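Long-range contacts in small COPII coat GTPase SAR1 (Encephalitozoon cuniculi, PDB 6VS4), which is a small GTPase of the COPII coat, of the ADP-ribosylation factor family with a P-loop fold, and binds guanosine-5'-diphosphate: residues V143-D149 and K187-I193; F28-K33 and L59-D65. One frame throughout, in Å; residues are numbered along the deposited sequence.

Interaction 1 is a buried contact near the centre of the folded chain, joining the edge strand 186-190 to its neighbour 141-146 and running on into the loops that hold the guanine of GDP. Interaction 2 lies farther out and is partly buried; it seats the last turns of helix 9-33 against the turn that leads from helix 52-59 to strand 67-68. They do not touch (centres about 20 Å, nearest atoms about 8 Å apart) and involve different helices and strands, although helix 204-223 packs on both. Main-chain hydrogen bonds dominate interaction 1, whereas the polar and charged links of interaction 2 run between side chains: a weak hydrogen bond and a salt bridge beside an apolar patch.

Interaction 1: residues V143-D149 and K187-I193; sequences VLMNKID and KIFYVTI. With GDP (guanosine-5'-diphosphate), chain D.
Strands 143-146 and 187-190 run parallel, their axes 4.6 Å apart and inclined at 26°, with V143 beside I188, L144 beside F189 and M145 beside Y190. The main chains are joined by V143 N to K187 O (2.8 Å), F189 N to V143 O (2.7 Å), M145 N to F189 O (2.7 Å) and V191 N to M145 O (2.9 Å). On one face the M145 side chain (m, m, t) lodges in the hollow between I188 and the Y190 ring, its CG 3.6 Å from I188 CG2 and its CB 3.6 Å from Y190 CD1; helix 162-172 covers this side. On the opposite face L144 (m, t) fits among F189, V191 and I193, its CD2 4.0 Å from F189 CB, beneath helix 204-223. Beyond the strands K147 takes positive phi (67/32) and the chain turns, so that I148 (p, t) points back across, its CG2 4.2 Å from Y190 CB. N146 OD1 accepts from I193 N (2.9 Å), and T192 OG1 donates to D149 OD1 (3.2 Å). N146-D149 is the NKxD motif of small GTPases. GDP N1 and N2 donate to D149 OD1 (3.0 Å) and OD2 (3.1 Å), while K147 NZ reaches GDP O4' (3.2 Å), N49 O and D115. The carboxylate's double pairing is consistent with guanine recognition, which it underlies in this family, and the bonds from I193 and T192 tie the two base-binding loops together.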
loop_
_atom_site.group_PDB
_atom_site.type_symbol
_atom_site.label_atom_id
_atom_site.label_comp_id
_atom_site.label_asym_id
_atom_site.label_seq_id
_atom_site.Cartn_x
_atom_site.Cartn_y
_atom_site.Cartn_z
ATOM N N VAL A 143 -29.760 -4.220 -18.046
ATOM C CA VAL A 143 -30.236 -2.894 -17.678
ATOM C C VAL A 143 -29.548 -2.465 -16.389
ATOM O O VAL A 143 -29.601 -3.173 -15.374
ATOM C CB VAL A 143 -31.763 -2.863 -17.524
ATOM C CG1 VAL A 143 -32.204 -1.499 -17.036
ATOM C CG2 VAL A 143 -32.410 -3.179 -18.845
ATOM N N LEU A 144 -28.900 -1.307 -16.432
ATOM C CA LEU A 144 -28.276 -0.711 -15.261
ATOM C C LEU A 144 -29.164 0.421 -14.770
ATOM O O LEU A 144 -29.274 1.461 -15.422
ATOM C CB LEU A 144 -26.868 -0.215 -15.585
ATOM C CG LEU A 144 -25.893 -1.282 -16.117
ATOM C CD1 LEU A 144 -24.493 -0.712 -16.356
ATOM C CD2 LEU A 144 -25.845 -2.456 -15.177
ATOM N N MET A 145 -29.831 0.205 -13.646
ATOM C CA MET A 145 -30.493 1.304 -12.949
ATOM C C MET A 145 -29.402 2.043 -12.183
ATOM O O MET A 145 -28.904 1.563 -11.161
ATOM C CB MET A 145 -31.602 0.785 -12.040
ATOM C CG MET A 145 -32.745 0.089 -12.782
ATOM S SD MET A 145 -33.846 1.214 -13.672
ATOM C CE MET A 145 -35.044 0.075 -14.359
ATOM N N ASN A 146 -28.995 3.194 -12.702
ATOM C CA ASN A 146 -27.813 3.900 -12.232
ATOM C C ASN A 146 -28.201 5.069 -11.333
ATOM O O ASN A 146 -29.355 5.501 -11.303
ATOM C CB ASN A 146 -26.983 4.399 -13.422
ATOM C CG ASN A 146 -25.607 4.899 -13.013
ATOM O OD1 ASN A 146 -24.996 4.373 -12.087
ATOM N ND2 ASN A 146 -25.116 5.922 -13.706
ATOM N N LYS A 147 -27.205 5.574 -10.597
ATOM C CA LYS A 147 -27.336 6.730 -9.707
ATOM C C LYS A 147 -28.236 6.443 -8.506
ATOM O O LYS A 147 -28.893 7.349 -7.987
ATOM C CB LYS A 147 -27.838 7.967 -10.459
ATOM C CG LYS A 147 -27.045 8.286 -11.716
ATOM C CD LYS A 147 -27.169 9.749 -12.063
ATOM C CE LYS A 147 -26.571 10.059 -13.409
ATOM N NZ LYS A 147 -26.898 11.450 -13.793
ATOM N N ILE A 148 -28.248 5.197 -8.020
ATOM C CA ILE A 148 -29.077 4.874 -6.868
ATOM C C ILE A 148 -28.620 5.614 -5.623
ATOM O O ILE A 148 -29.397 5.743 -4.669
ATOM C CB ILE A 148 -29.104 3.357 -6.614
ATOM C CG1 ILE A 148 -27.722 2.857 -6.175
ATOM C CG2 ILE A 148 -29.631 2.610 -7.851
ATOM C CD1 ILE A 148 -27.673 1.376 -5.907
ATOM N N ASP A 149 -27.377 6.110 -5.602
ATOM C CA ASP A 149 -26.916 6.922 -4.478
ATOM C C ASP A 149 -27.739 8.201 -4.325
ATOM O O ASP A 149 -27.867 8.724 -3.211
ATOM C CB ASP A 149 -25.428 7.269 -4.637
ATOM C CG ASP A 149 -25.133 8.021 -5.929
ATOM O OD1 ASP A 149 -25.442 7.490 -7.014
ATOM O OD2 ASP A 149 -24.600 9.148 -5.863
ATOM N N LYS A 187 -32.104 -8.456 -17.905
ATOM C CA LYS A 187 -31.869 -8.510 -16.467
ATOM C C LYS A 187 -31.478 -7.135 -15.946
ATOM O O LYS A 187 -30.608 -6.469 -16.517
ATOM C CB LYS A 187 -30.791 -9.539 -16.104
ATOM C CG LYS A 187 -30.772 -9.840 -14.608
ATOM C CD LYS A 187 -29.940 -11.053 -14.255
ATOM C CE LYS A 187 -29.916 -11.246 -12.742
ATOM N NZ LYS A 187 -29.408 -12.588 -12.349
ATOM N N ILE A 188 -32.100 -6.736 -14.837
ATOM C CA ILE A 188 -31.953 -5.400 -14.267
ATOM C C ILE A 188 -30.961 -5.447 -13.115
ATOM O O ILE A 188 -31.054 -6.313 -12.236
ATOM C CB ILE A 188 -33.315 -4.854 -13.800
ATOM C CG1 ILE A 188 -34.286 -4.773 -14.977
ATOM C CG2 ILE A 188 -33.172 -3.483 -13.162
ATOM C CD1 ILE A 188 -35.717 -4.498 -14.546
ATOM N N PHE A 189 -30.016 -4.514 -13.110
ATOM C CA PHE A 189 -29.068 -4.378 -12.014
ATOM C C PHE A 189 -29.119 -2.956 -11.472
ATOM O O PHE A 189 -29.371 -2.002 -12.214
ATOM C CB PHE A 189 -27.637 -4.719 -12.459
ATOM C CG PHE A 189 -27.432 -6.170 -12.823
ATOM C CD1 PHE A 189 -27.838 -6.654 -14.056
ATOM C CD2 PHE A 189 -26.808 -7.041 -11.936
ATOM C CE1 PHE A 189 -27.640 -7.981 -14.393
ATOM C CE2 PHE A 189 -26.609 -8.373 -12.265
ATOM C CZ PHE A 189 -27.021 -8.843 -13.498
ATOM N N TYR A 190 -28.881 -2.823 -10.171
ATOM C CA TYR A 190 -28.941 -1.541 -9.476
ATOM C C TYR A 190 -27.532 -1.168 -9.032
ATOM O O TYR A 190 -26.900 -1.909 -8.270
ATOM C CB TYR A 190 -29.913 -1.605 -8.295
ATOM C CG TYR A 190 -31.280 -2.083 -8.728
ATOM C CD1 TYR A 190 -32.264 -1.180 -9.098
ATOM C CD2 TYR A 190 -31.567 -3.439 -8.813
ATOM C CE1 TYR A 190 -33.507 -1.608 -9.518
ATOM C CE2 TYR A 190 -32.792 -3.878 -9.235
ATOM C CZ TYR A 190 -33.767 -2.959 -9.586
ATOM O OH TYR A 190 -34.997 -3.402 -10.004
ATOM N N VAL A 191 -27.032 -0.041 -9.541
ATOM C CA VAL A 191 -25.625 0.316 -9.422
ATOM C C VAL A 191 -25.484 1.813 -9.173
ATOM O O VAL A 191 -26.399 2.603 -9.417
ATOM C CB VAL A 191 -24.828 -0.080 -10.689
ATOM C CG1 VAL A 191 -24.845 -1.593 -10.907
ATOM C CG2 VAL A 191 -25.385 0.634 -11.907
ATOM N N THR A 192 -24.308 2.191 -8.674
ATOM C CA THR A 192 -23.808 3.568 -8.684
ATOM C C THR A 192 -22.475 3.498 -9.418
ATOM O O THR A 192 -21.468 3.058 -8.855
ATOM C CB THR A 192 -23.632 4.161 -7.287
ATOM O OG1 THR A 192 -24.909 4.391 -6.686
ATOM C CG2 THR A 192 -22.889 5.483 -7.367
ATOM N N ILE A 193 -22.485 3.912 -10.685
ATOM C CA ILE A 193 -21.327 3.709 -11.542
ATOM C C ILE A 193 -20.150 4.547 -11.065
ATOM O O ILE A 193 -18.994 4.144 -11.222
ATOM C CB ILE A 193 -21.720 4.009 -12.998
ATOM C CG1 ILE A 193 -22.628 2.889 -13.510
ATOM C CG2 ILE A 193 -20.491 4.149 -13.889
ATOM C CD1 ILE A 193 -23.233 3.142 -14.874
HETATM P PB GDP D . -24.067 10.245 -20.850
HETATM O O1B GDP D . -24.841 11.392 -21.525
HETATM O O2B GDP D . -22.800 9.903 -21.577
HETATM O O3B GDP D . -25.025 9.065 -20.672
HETATM O O3A GDP D . -23.727 10.719 -19.372
HETATM P PA GDP D . -22.382 10.871 -18.545
HETATM O O1A GDP D . -21.665 12.097 -19.090
HETATM O O2A GDP D . -21.610 9.612 -18.526
HETATM O "O5'" GDP D . -22.869 11.260 -17.075
HETATM C "C5'" GDP D . -23.573 12.477 -16.750
HETATM C "C4'" GDP D . -23.301 12.842 -15.312
HETATM O "O4'" GDP D . -23.828 11.812 -14.445
HETATM C "C3'" GDP D . -21.823 13.017 -14.944
HETATM O "O3'" GDP D . -21.604 14.217 -14.212
HETATM C "C2'" GDP D . -21.521 11.777 -14.096
HETATM O "O2'" GDP D . -20.530 12.054 -13.115
HETATM C "C1'" GDP D . -22.876 11.545 -13.437
HETATM N N9 GDP D . -23.085 10.175 -12.944
HETATM C C8 GDP D . -22.920 8.996 -13.624
HETATM N N7 GDP D . -23.175 7.938 -12.891
HETATM C C5 GDP D . -23.522 8.453 -11.652
HETATM C C6 GDP D . -23.866 7.805 -10.416
HETATM O O6 GDP D . -23.981 6.599 -10.213
HETATM N N1 GDP D . -24.105 8.710 -9.402
HETATM C C2 GDP D . -24.056 10.072 -9.535
HETATM N N2 GDP D . -24.330 10.795 -8.447
HETATM N N3 GDP D . -23.748 10.687 -10.672
HETATM C C4 GDP D . -23.480 9.829 -11.675
#

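Interaction 2: residues F28-K33 and L59-D65; sequences FQNFVK and LKSDSTD
The last turns of the N-terminal helix 9-33, a feature of the ARF/SAR1 family, pack against the loop joining helix 52-59 to strand 67-68 of the P-loop fold; the nearest CA pair is Q29 and L59, 5.3 Å apart. F28 leaves the helix sideways, but chi1 t brings its ring up to L59, with F28 CE2 3.4 Å from L59 CD2; the ring also meets L205 and A206 of helix 204-223. Q29 (m, t) extends along the exit of helix 52-59, where K60 leaves helical angles at -81/153: Q29 CG sits 3.5 Å from L59 O, and Q29 OE1 receives a weak hydrogen bond from S61 OG (3.3 Å). N30 takes no part; its ND2 is hydrogen-bonded to the carbonyl oxygens of M5 and D7 of a second subunit. One turn after F28, V32 points at L59, its CG1 3.7 Å from L59 CD2, the leucine (m, t) filling the space between the two. K33, its chi2 off-well at 130°, curls NZ to D65 OD2, a salt bridge of 3.3 Å. D65 OD2 also accepts from S61 N (2.7 Å), while D65 N bonds S61 O (3.0 Å), so the charge pairing and the form of the turn depend on each other.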
loop_
_atom_site.group_PDB
_atom_site.type_symbol
_atom_site.label_atom_id
_atom_site.label_comp_id
_atom_site.label_asym_id
_atom_site.label_seq_id
_atom_site.Cartn_x
_atom_site.Cartn_y
_atom_site.Cartn_z
ATOM N N PHE A 28 -10.481 -4.295 -11.917
ATOM C CA PHE A 28 -11.760 -4.249 -12.610
ATOM C C PHE A 28 -11.561 -4.163 -14.115
ATOM O O PHE A 28 -12.169 -4.921 -14.874
ATOM C CB PHE A 28 -12.582 -3.067 -12.095
ATOM C CG PHE A 28 -13.888 -2.867 -12.819
ATOM C CD1 PHE A 28 -14.970 -3.701 -12.583
ATOM C CD2 PHE A 28 -14.042 -1.815 -13.708
ATOM C CE1 PHE A 28 -16.172 -3.502 -13.237
ATOM C CE2 PHE A 28 -15.249 -1.608 -14.363
ATOM C CZ PHE A 28 -16.312 -2.454 -14.133
ATOM N N GLN A 29 -10.663 -3.281 -14.559
ATOM C CA GLN A 29 -10.394 -3.141 -15.988
ATOM C C GLN A 29 -9.889 -4.447 -16.588
ATOM O O GLN A 29 -10.271 -4.813 -17.704
ATOM C CB GLN A 29 -9.387 -2.016 -16.221
ATOM C CG GLN A 29 -9.972 -0.623 -16.017
ATOM C CD GLN A 29 -8.914 0.411 -15.702
ATOM O OE1 GLN A 29 -7.771 0.290 -16.133
ATOM N NE2 GLN A 29 -9.293 1.446 -14.963
ATOM N N ASN A 30 -9.016 -5.156 -15.864
ATOM C CA ASN A 30 -8.518 -6.439 -16.344
ATOM C C ASN A 30 -9.619 -7.486 -16.383
ATOM O O ASN A 30 -9.734 -8.241 -17.355
ATOM C CB ASN A 30 -7.410 -6.939 -15.421
ATOM C CG ASN A 30 -6.075 -6.317 -15.716
ATOM O OD1 ASN A 30 -5.988 -5.304 -16.407
ATOM N ND2 ASN A 30 -5.013 -6.926 -15.193
ATOM N N PHE A 31 -10.442 -7.542 -15.337
ATOM C CA PHE A 31 -11.493 -8.545 -15.278
ATOM C C PHE A 31 -12.471 -8.383 -16.433
ATOM O O PHE A 31 -12.852 -9.365 -17.080
ATOM C CB PHE A 31 -12.218 -8.447 -13.937
ATOM C CG PHE A 31 -13.575 -9.087 -13.931
ATOM C CD1 PHE A 31 -13.716 -10.430 -13.622
ATOM C CD2 PHE A 31 -14.709 -8.347 -14.229
ATOM C CE1 PHE A 31 -14.966 -11.023 -13.611
ATOM C CE2 PHE A 31 -15.958 -8.936 -14.227
ATOM C CZ PHE A 31 -16.086 -10.275 -13.913
ATOM N N VAL A 32 -12.864 -7.145 -16.722
ATOM C CA VAL A 32 -13.838 -6.902 -17.776
ATOM C C VAL A 32 -13.223 -7.172 -19.141
ATOM O O VAL A 32 -13.837 -7.818 -19.997
ATOM C CB VAL A 32 -14.382 -5.469 -17.660
ATOM C CG1 VAL A 32 -15.007 -5.018 -18.968
ATOM C CG2 VAL A 32 -15.371 -5.391 -16.507
ATOM N N LYS A 33 -11.993 -6.703 -19.354
ATOM C CA LYS A 33 -11.307 -6.939 -20.618
ATOM C C LYS A 33 -11.157 -8.431 -20.905
ATOM O O LYS A 33 -11.163 -8.841 -22.072
ATOM C CB LYS A 33 -9.946 -6.238 -20.590
ATOM C CG LYS A 33 -9.117 -6.360 -21.855
ATOM C CD LYS A 33 -8.623 -4.996 -22.327
ATOM C CE LYS A 33 -7.909 -4.238 -21.221
ATOM N NZ LYS A 33 -7.589 -2.840 -21.629
ATOM N N LEU A 59 -14.259 1.457 -17.819
ATOM C CA LEU A 59 -13.781 0.175 -18.317
ATOM C C LEU A 59 -12.446 0.285 -19.035
ATOM O O LEU A 59 -11.681 -0.681 -19.054
ATOM C CB LEU A 59 -14.812 -0.434 -19.265
ATOM C CG LEU A 59 -16.209 -0.668 -18.698
ATOM C CD1 LEU A 59 -17.184 -0.995 -19.814
ATOM C CD2 LEU A 59 -16.182 -1.773 -17.668
ATOM N N LYS A 60 -12.147 1.436 -19.623
ATOM C CA LYS A 60 -11.004 1.551 -20.511
ATOM C C LYS A 60 -9.707 1.739 -19.729
ATOM O O LYS A 60 -9.699 2.233 -18.598
ATOM C CB LYS A 60 -11.215 2.716 -21.483
ATOM C CG LYS A 60 -10.941 4.085 -20.893
ATOM C CD LYS A 60 -11.303 5.191 -21.866
ATOM C CE LYS A 60 -10.586 6.482 -21.506
ATOM N NZ LYS A 60 -9.271 6.586 -22.222
ATOM N N SER A 61 -8.606 1.315 -20.342
ATOM C CA SER A 61 -7.263 1.607 -19.848
ATOM C C SER A 61 -6.765 2.837 -20.594
ATOM O O SER A 61 -6.573 2.792 -21.814
ATOM C CB SER A 61 -6.317 0.422 -20.053
ATOM O OG SER A 61 -6.549 -0.613 -19.114
ATOM N N ASP A 62 -6.545 3.930 -19.862
ATOM C CA ASP A 62 -6.164 5.191 -20.493
ATOM C C ASP A 62 -4.878 5.070 -21.302
ATOM O O ASP A 62 -4.612 5.925 -22.153
ATOM C CB ASP A 62 -6.032 6.282 -19.430
ATOM C CG ASP A 62 -7.245 6.351 -18.518
ATOM O OD1 ASP A 62 -7.256 5.638 -17.491
ATOM O OD2 ASP A 62 -8.195 7.098 -18.834
ATOM N N SER A 63 -4.088 4.021 -21.067
ATOM C CA SER A 63 -2.819 3.846 -21.766
ATOM C C SER A 63 -3.009 3.242 -23.155
ATOM O O SER A 63 -2.378 3.685 -24.120
ATOM C CB SER A 63 -1.882 2.972 -20.929
ATOM O OG SER A 63 -2.579 1.873 -20.364
ATOM N N THR A 64 -3.849 2.211 -23.272
ATOM C CA THR A 64 -3.940 1.440 -24.504
ATOM C C THR A 64 -5.199 1.688 -25.329
ATOM O O THR A 64 -5.180 1.422 -26.534
ATOM C CB THR A 64 -3.842 -0.063 -24.190
ATOM O OG1 THR A 64 -4.958 -0.469 -23.388
ATOM C CG2 THR A 64 -2.569 -0.354 -23.425
ATOM N N ASP A 65 -6.283 2.176 -24.730
ATOM C CA ASP A 65 -7.568 2.283 -25.412
ATOM C C ASP A 65 -7.858 3.732 -25.792
ATOM O O ASP A 65 -7.750 4.634 -24.956
ATOM C CB ASP A 65 -8.677 1.714 -24.531
ATOM C CG ASP A 65 -8.301 0.367 -23.941
ATOM O OD1 ASP A 65 -7.726 -0.465 -24.676
ATOM O OD2 ASP A 65 -8.570 0.145 -22.742
#